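PDB 3ZHC: phytase from Citrobacter braakii, which belongs to branch 2 of the histidine phosphatase superfamily and has an alpha/beta fold with a mixed central sheet between helices. Local coordinates for residues L335-S340 and G352-E357; S340-P345 and G394-K399. The protein carries 2 engineered substitutions. One frame throughout, in Å; residues are numbered along the deposited sequence. Where two conformers were deposited one is given.

Contact 1: residues L335-S340 and G352-E357; sequences LDLNWS and GELVFE. Unlike the reference sequence in segment 335-340: Asn-338 (reference Lys).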
loop_
_atom_site.group_PDB
_atom_site.type_symbol
_atom_site.label_atom_id
_atom_site.label_comp_id
_atom_site.label_asym_id
_atom_site.label_seq_id
_atom_site.Cartn_x
_atom_site.Cartn_y
_atom_site.Cartn_z
ATOM N N LEU B 335 6.845 12.311 -13.833
ATOM C CA LEU B 335 8.000 12.466 -12.916
ATOM C C LEU B 335 8.334 11.187 -12.114
ATOM O O LEU B 335 9.315 11.157 -11.392
ATOM C CB LEU B 335 7.757 13.641 -11.947
ATOM C CG LEU B 335 7.699 15.044 -12.540
ATOM C CD1 LEU B 335 7.253 16.020 -11.493
ATOM C CD2 LEU B 335 9.052 15.467 -13.095
ATOM N N ASP B 336 7.512 10.153 -12.261
ATOM C CA ASP B 336 7.652 8.879 -11.558
ATOM C C ASP B 336 7.569 9.058 -10.002
ATOM O O ASP B 336 8.351 8.454 -9.228
ATOM C CB ASP B 336 8.942 8.122 -12.012
ATOM C CG ASP B 336 8.834 6.574 -11.821
ATOM O OD1 ASP B 336 7.775 6.069 -11.378
ATOM O OD2 ASP B 336 9.817 5.861 -12.120
ATOM N N LEU B 337 6.609 9.887 -9.579
ATOM C CA LEU B 337 6.329 10.148 -8.176
ATOM C C LEU B 337 5.282 9.180 -7.716
ATOM O O LEU B 337 4.183 9.125 -8.301
ATOM C CB LEU B 337 5.816 11.588 -7.970
ATOM C CG LEU B 337 6.813 12.747 -7.803
ATOM C CD1 LEU B 337 8.205 12.447 -8.338
ATOM C CD2 LEU B 337 6.238 14.015 -8.433
ATOM N N ASN B 338 5.613 8.410 -6.670
ATOM C CA ASN B 338 4.706 7.450 -6.071
ATOM C C ASN B 338 4.464 7.854 -4.634
ATOM O O ASN B 338 5.404 8.268 -3.936
ATOM C CB ASN B 338 5.287 6.048 -6.141
ATOM C CG ASN B 338 5.557 5.605 -7.567
ATOM O OD1 ASN B 338 4.616 5.331 -8.346
ATOM N ND2 ASN B 338 6.856 5.522 -7.934
ATOM N N TRP B 339 3.210 7.754 -4.190
ATOM C CA TRP B 339 2.857 8.103 -2.821
ATOM C C TRP B 339 1.541 7.505 -2.324
ATOM O O TRP B 339 0.718 6.980 -3.104
ATOM C CB TRP B 339 2.795 9.654 -2.667
ATOM C CG TRP B 339 1.632 10.342 -3.378
ATOM C CD1 TRP B 339 0.308 10.323 -3.009
ATOM C CD2 TRP B 339 1.699 11.155 -4.553
ATOM N NE1 TRP B 339 -0.437 11.058 -3.879
ATOM C CE2 TRP B 339 0.382 11.584 -4.838
ATOM C CE3 TRP B 339 2.744 11.563 -5.398
ATOM C CZ2 TRP B 339 0.079 12.395 -5.924
ATOM C CZ3 TRP B 339 2.441 12.376 -6.488
ATOM C CH2 TRP B 339 1.117 12.783 -6.739
ATOM N N SER B 340 1.376 7.600 -1.015
ATOM C CA SER B 340 0.126 7.305 -0.310
ATOM C C SER B 340 0.011 8.416 0.729
ATOM O O SER B 340 1.034 8.819 1.309
ATOM C CB SER B 340 0.164 5.941 0.355
ATOM O OG SER B 340 -1.085 5.609 0.945
ATOM N N GLY B 352 -5.736 18.914 -3.053
ATOM C CA GLY B 352 -4.382 18.335 -2.914
ATOM C C GLY B 352 -3.376 19.124 -3.738
ATOM O O GLY B 352 -3.649 19.483 -4.895
ATOM N N GLU B 353 -2.215 19.393 -3.148
ATOM C CA GLU B 353 -1.208 20.243 -3.773
ATOM C C GLU B 353 0.084 19.528 -3.963
ATOM O O GLU B 353 0.612 18.967 -3.024
ATOM C CB GLU B 353 -0.954 21.455 -2.898
ATOM C CG GLU B 353 -2.121 22.372 -2.775
ATOM C CD GLU B 353 -1.867 23.550 -1.832
ATOM O OE1 GLU B 353 -0.754 23.640 -1.250
ATOM O OE2 GLU B 353 -2.786 24.380 -1.675
ATOM N N LEU B 354 0.590 19.558 -5.202
ATOM C CA LEU B 354 1.902 19.073 -5.531
ATOM C C LEU B 354 2.736 20.362 -5.461
ATOM O O LEU B 354 2.496 21.310 -6.218
ATOM C CB LEU B 354 1.895 18.419 -6.888
ATOM C CG LEU B 354 3.097 17.604 -7.358
ATOM C CD1 LEU B 354 3.576 16.572 -6.309
ATOM C CD2 LEU B 354 2.768 16.905 -8.691
ATOM N N VAL B 355 3.697 20.399 -4.534
ATOM C CA VAL B 355 4.469 21.621 -4.237
ATOM C C VAL B 355 5.927 21.466 -4.669
ATOM O O VAL B 355 6.604 20.561 -4.214
ATOM C CB VAL B 355 4.387 21.960 -2.719
ATOM C CG1 VAL B 355 5.164 23.218 -2.394
ATOM C CG2 VAL B 355 2.934 22.115 -2.291
ATOM N N PHE B 356 6.380 22.360 -5.549
ATOM C CA PHE B 356 7.752 22.402 -6.039
ATOM C C PHE B 356 8.411 23.628 -5.399
ATOM O O PHE B 356 8.040 24.759 -5.710
ATOM C CB PHE B 356 7.782 22.493 -7.563
ATOM C CG PHE B 356 7.102 21.337 -8.257
ATOM C CD1 PHE B 356 5.718 21.363 -8.506
ATOM C CD2 PHE B 356 7.832 20.222 -8.667
ATOM C CE1 PHE B 356 5.073 20.272 -9.161
ATOM C CE2 PHE B 356 7.199 19.136 -9.321
ATOM C CZ PHE B 356 5.815 19.170 -9.561
ATOM N N GLU B 357 9.377 23.386 -4.504
ATOM C CA GLU B 357 10.077 24.429 -3.746
ATOM C C GLU B 357 11.511 24.603 -4.224
ATOM O O GLU B 357 12.220 23.635 -4.337
ATOM C CB GLU B 357 10.113 24.053 -2.270
ATOM C CG GLU B 357 8.759 24.056 -1.570
ATOM C CD GLU B 357 8.783 23.350 -0.222
ATOM O OE1 GLU B 357 9.877 23.031 0.292
ATOM O OE2 GLU B 357 7.695 23.107 0.331
#
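Leu-335 and Phe-356 reach for each other from opposite directions, and the methyl CD1 of Leu-335 meets the phenyl ring in its plane, at the edge. Leu-335 CD1 lies 3.8 Å from Phe-356 CE2 and 4.0 Å from Phe-356 CZ, dividing the contact between two neighbouring ring carbons. In Phe-356, CG stands beside the backbone N and anti to the carbonyl carbon (chi1 -59°), which swings the ring to the leucine although the CB bond does not aim there. Strand 353-361 runs between 28-38 and 366-375 in the central sheet of this alpha/beta histidine phosphatase fold. Helix 71-90 covers the face bearing Val-355, while Leu-354 and Phe-356 look to the other face, under helix 325-335 and the loop that leaves it. There Leu-354 CD1 is shared by two residues of that loop: Leu-337 CD2 packs methyl to methyl at 4.3 Å, and the indole of Trp-339 comes up obliquely, with CZ3 4.4 Å from the same methyl. Leu-328 and Leu-331 of the helix also touch Leu-354. The indole is fixed at its polar end by a hydrogen bond from Trp-339 NE1 to Asn-347 O, and its ring meets that of Phe-373 with the planes about 30° apart.

Contact 2: residues S340-P345 and G394-K399; sequences SLPGQP and GKVDLK
The flat peptide group that joins Ser-340 to Leu-341 offers its oxygen to a methyl of Val-396, with Ser-340 O 3.9 Å from Val-396 CG2. The methyl lies tilted from the peptide plane, about 1.7 Å off it, over neither face nor edge. The puckered ring of Pro-342 meets the same methyl: its CD lies 3.8 Å from Val-396 CG2, nearer than any other ring atom. This is a junction between a beta turn and a strand of the central sheet in the alpha/beta histidine phosphatase fold. Residues 341-344 form a type II turn in the loop that follows helix 325-335, and Val-396 lies on strand 394-398, which pairs antiparallel with 366-375. Val-396 is the centre of the contact: with CG1 anti to the backbone N (chi1 171°), CG2 is the branch turned to the loop. Leu-341 comes to CG2 at about a right angle, and its methyl CD2 touches Val-396 CG2 at 3.9 Å. The CB bond of Leu-341 does not aim at the strand; the extended end of the side chain brings CD2 in, and the side chain also packs on Phe-373 and Tyr-375 of strand 366-375. The contact is small, 108 Å² with both sides counted: apolar groups and one carbonyl oxygen packed on a methyl. Gln-61 of the second subunit packs against Val-396, and Val-64 of that subunit against Ser-340, so the junction borders the dimer interface. Polar bonds hold the turn from outside: Leu-341 O accepts from Arg-265 NH2, and Pro-342 O is hydrogen-bonded to Tyr-375 OH. Gly-343 takes the third position of the turn with positive phi (67°), and the turn is closed by Gln-344 N, which donates to Leu-341 O at 2.9 Å.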
loop_
_atom_site.group_PDB
_atom_site.type_symbol
_atom_site.label_atom_id
_atom_site.label_comp_id
_atom_site.label_asym_id
_atom_site.label_seq_id
_atom_site.Cartn_x
_atom_site.Cartn_y
_atom_site.Cartn_z
ATOM N N SER B 340 1.376 7.600 -1.015
ATOM C CA SER B 340 0.126 7.305 -0.310
ATOM C C SER B 340 0.011 8.416 0.729
ATOM O O SER B 340 1.034 8.819 1.309
ATOM C CB SER B 340 0.164 5.941 0.355
ATOM O OG SER B 340 -1.085 5.609 0.945
ATOM N N LEU B 341 -1.215 8.910 0.957
ATOM C CA LEU B 341 -1.468 10.046 1.854
ATOM C C LEU B 341 -2.114 9.596 3.149
ATOM O O LEU B 341 -3.261 9.194 3.135
ATOM C CB LEU B 341 -2.371 11.065 1.149
ATOM C CG LEU B 341 -1.911 11.557 -0.222
ATOM C CD1 LEU B 341 -2.931 12.508 -0.811
ATOM C CD2 LEU B 341 -0.505 12.217 -0.154
ATOM N N PRO B 342 -1.367 9.656 4.303
ATOM C CA PRO B 342 -1.973 9.246 5.599
ATOM C C PRO B 342 -3.312 9.911 5.886
ATOM O O PRO B 342 -3.442 11.131 5.748
ATOM C CB PRO B 342 -0.924 9.669 6.629
ATOM C CG PRO B 342 0.389 9.501 5.893
ATOM C CD PRO B 342 0.087 9.952 4.458
ATOM N N GLY B 343 -4.302 9.106 6.260
ATOM C CA GLY B 343 -5.644 9.619 6.537
ATOM C C GLY B 343 -6.434 10.175 5.337
ATOM O O GLY B 343 -7.481 10.768 5.542
ATOM N N GLN B 344 -5.934 9.982 4.095
ATOM C CA GLN B 344 -6.613 10.485 2.876
ATOM C C GLN B 344 -6.639 9.387 1.784
ATOM O O GLN B 344 -5.666 9.215 1.053
ATOM C CB GLN B 344 -5.959 11.771 2.376
ATOM C CG GLN B 344 -6.589 12.362 1.083
ATOM C CD GLN B 344 -8.105 12.488 1.144
ATOM O OE1 GLN B 344 -8.830 11.702 0.520
ATOM N NE2 GLN B 344 -8.592 13.468 1.897
ATOM N N PRO B 345 -7.752 8.645 1.684
ATOM C CA PRO B 345 -7.862 7.524 0.697
ATOM C C PRO B 345 -7.686 7.881 -0.801
ATOM O O PRO B 345 -7.258 7.009 -1.582
ATOM C CB PRO B 345 -9.266 6.994 0.945
ATOM C CG PRO B 345 -9.571 7.381 2.358
ATOM C CD PRO B 345 -8.956 8.715 2.538
ATOM N N GLY B 394 -1.585 18.039 6.186
ATOM C CA GLY B 394 -0.792 16.863 5.883
ATOM C C GLY B 394 0.279 17.229 4.852
ATOM O O GLY B 394 0.044 18.056 3.968
ATOM N N LYS B 395 1.455 16.627 4.985
ATOM C CA LYS B 395 2.564 16.859 4.062
ATOM C C LYS B 395 3.370 15.568 3.934
ATOM O O LYS B 395 3.829 15.009 4.953
ATOM C CB LYS B 395 3.434 18.022 4.540
ATOM C CG LYS B 395 4.472 18.497 3.525
ATOM C CD LYS B 395 5.082 19.871 3.918
ATOM C CE LYS B 395 6.035 20.419 2.803
ATOM N NZ LYS B 395 6.503 21.859 3.019
ATOM N N VAL B 396 3.517 15.094 2.688
ATOM C CA VAL B 396 4.280 13.906 2.356
ATOM C C VAL B 396 5.468 14.331 1.500
ATOM O O VAL B 396 5.291 14.987 0.470
ATOM C CB VAL B 396 3.424 12.859 1.594
ATOM C CG1 VAL B 396 4.298 11.728 1.055
ATOM C CG2 VAL B 396 2.326 12.300 2.498
ATOM N N ASP B 397 6.675 13.953 1.940
ATOM C CA ASP B 397 7.910 14.267 1.233
ATOM C C ASP B 397 8.018 13.341 0.023
ATOM O O ASP B 397 8.078 12.122 0.185
ATOM C CB ASP B 397 9.125 14.102 2.172
ATOM C CG ASP B 397 10.401 14.783 1.639
ATOM O OD1 ASP B 397 10.478 15.171 0.405
ATOM O OD2 ASP B 397 11.348 14.936 2.470
ATOM N N LEU B 398 8.029 13.924 -1.179
ATOM C CA LEU B 398 8.139 13.157 -2.424
ATOM C C LEU B 398 9.613 13.062 -2.847
ATOM O O LEU B 398 10.413 13.998 -2.593
ATOM C CB LEU B 398 7.281 13.770 -3.530
ATOM C CG LEU B 398 5.791 13.945 -3.181
ATOM C CD1 LEU B 398 5.079 14.526 -4.343
ATOM C CD2 LEU B 398 5.123 12.621 -2.760
ATOM N N LYS B 399 9.952 11.934 -3.494
ATOM C CA LYS B 399 11.318 11.637 -3.918
ATOM C C LYS B 399 11.426 11.550 -5.453
ATOM O O LYS B 399 10.796 10.673 -6.084
ATOM C CB LYS B 399 11.790 10.322 -3.287
ATOM C CG LYS B 399 11.578 10.207 -1.749
ATOM C CD LYS B 399 12.261 11.318 -0.960
ATOM C CE LYS B 399 11.984 11.173 0.551
ATOM N NZ LYS B 399 12.618 12.261 1.368
#

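How the contacts relate
Contact 1 is buried, whereas contact 2 lies farther from the chain centre and is partly exposed. Both reach the second subunit, contact 2 more extensively, through Val-396 as well as Ser-340. Their first segments, 335-340 and 340-345, follow one another after helix 325-335 and share Ser-340, and both contacts press on the same mixed sheet: contact 1 on strand 353-361, contact 2 on strand 394-398, with 366-375 between them. Contact 1 is purely apolar, of aromatic rings and leucines; contact 2 sets a valine methyl against a proline, a leucine and a carbonyl oxygen. Leu-398 bridges them, its CD2 3.7 Å from Trp-339 CE3. A salt bridge from Lys-395 NZ to Glu-357 OE2, at 3.2 Å, joins the strands.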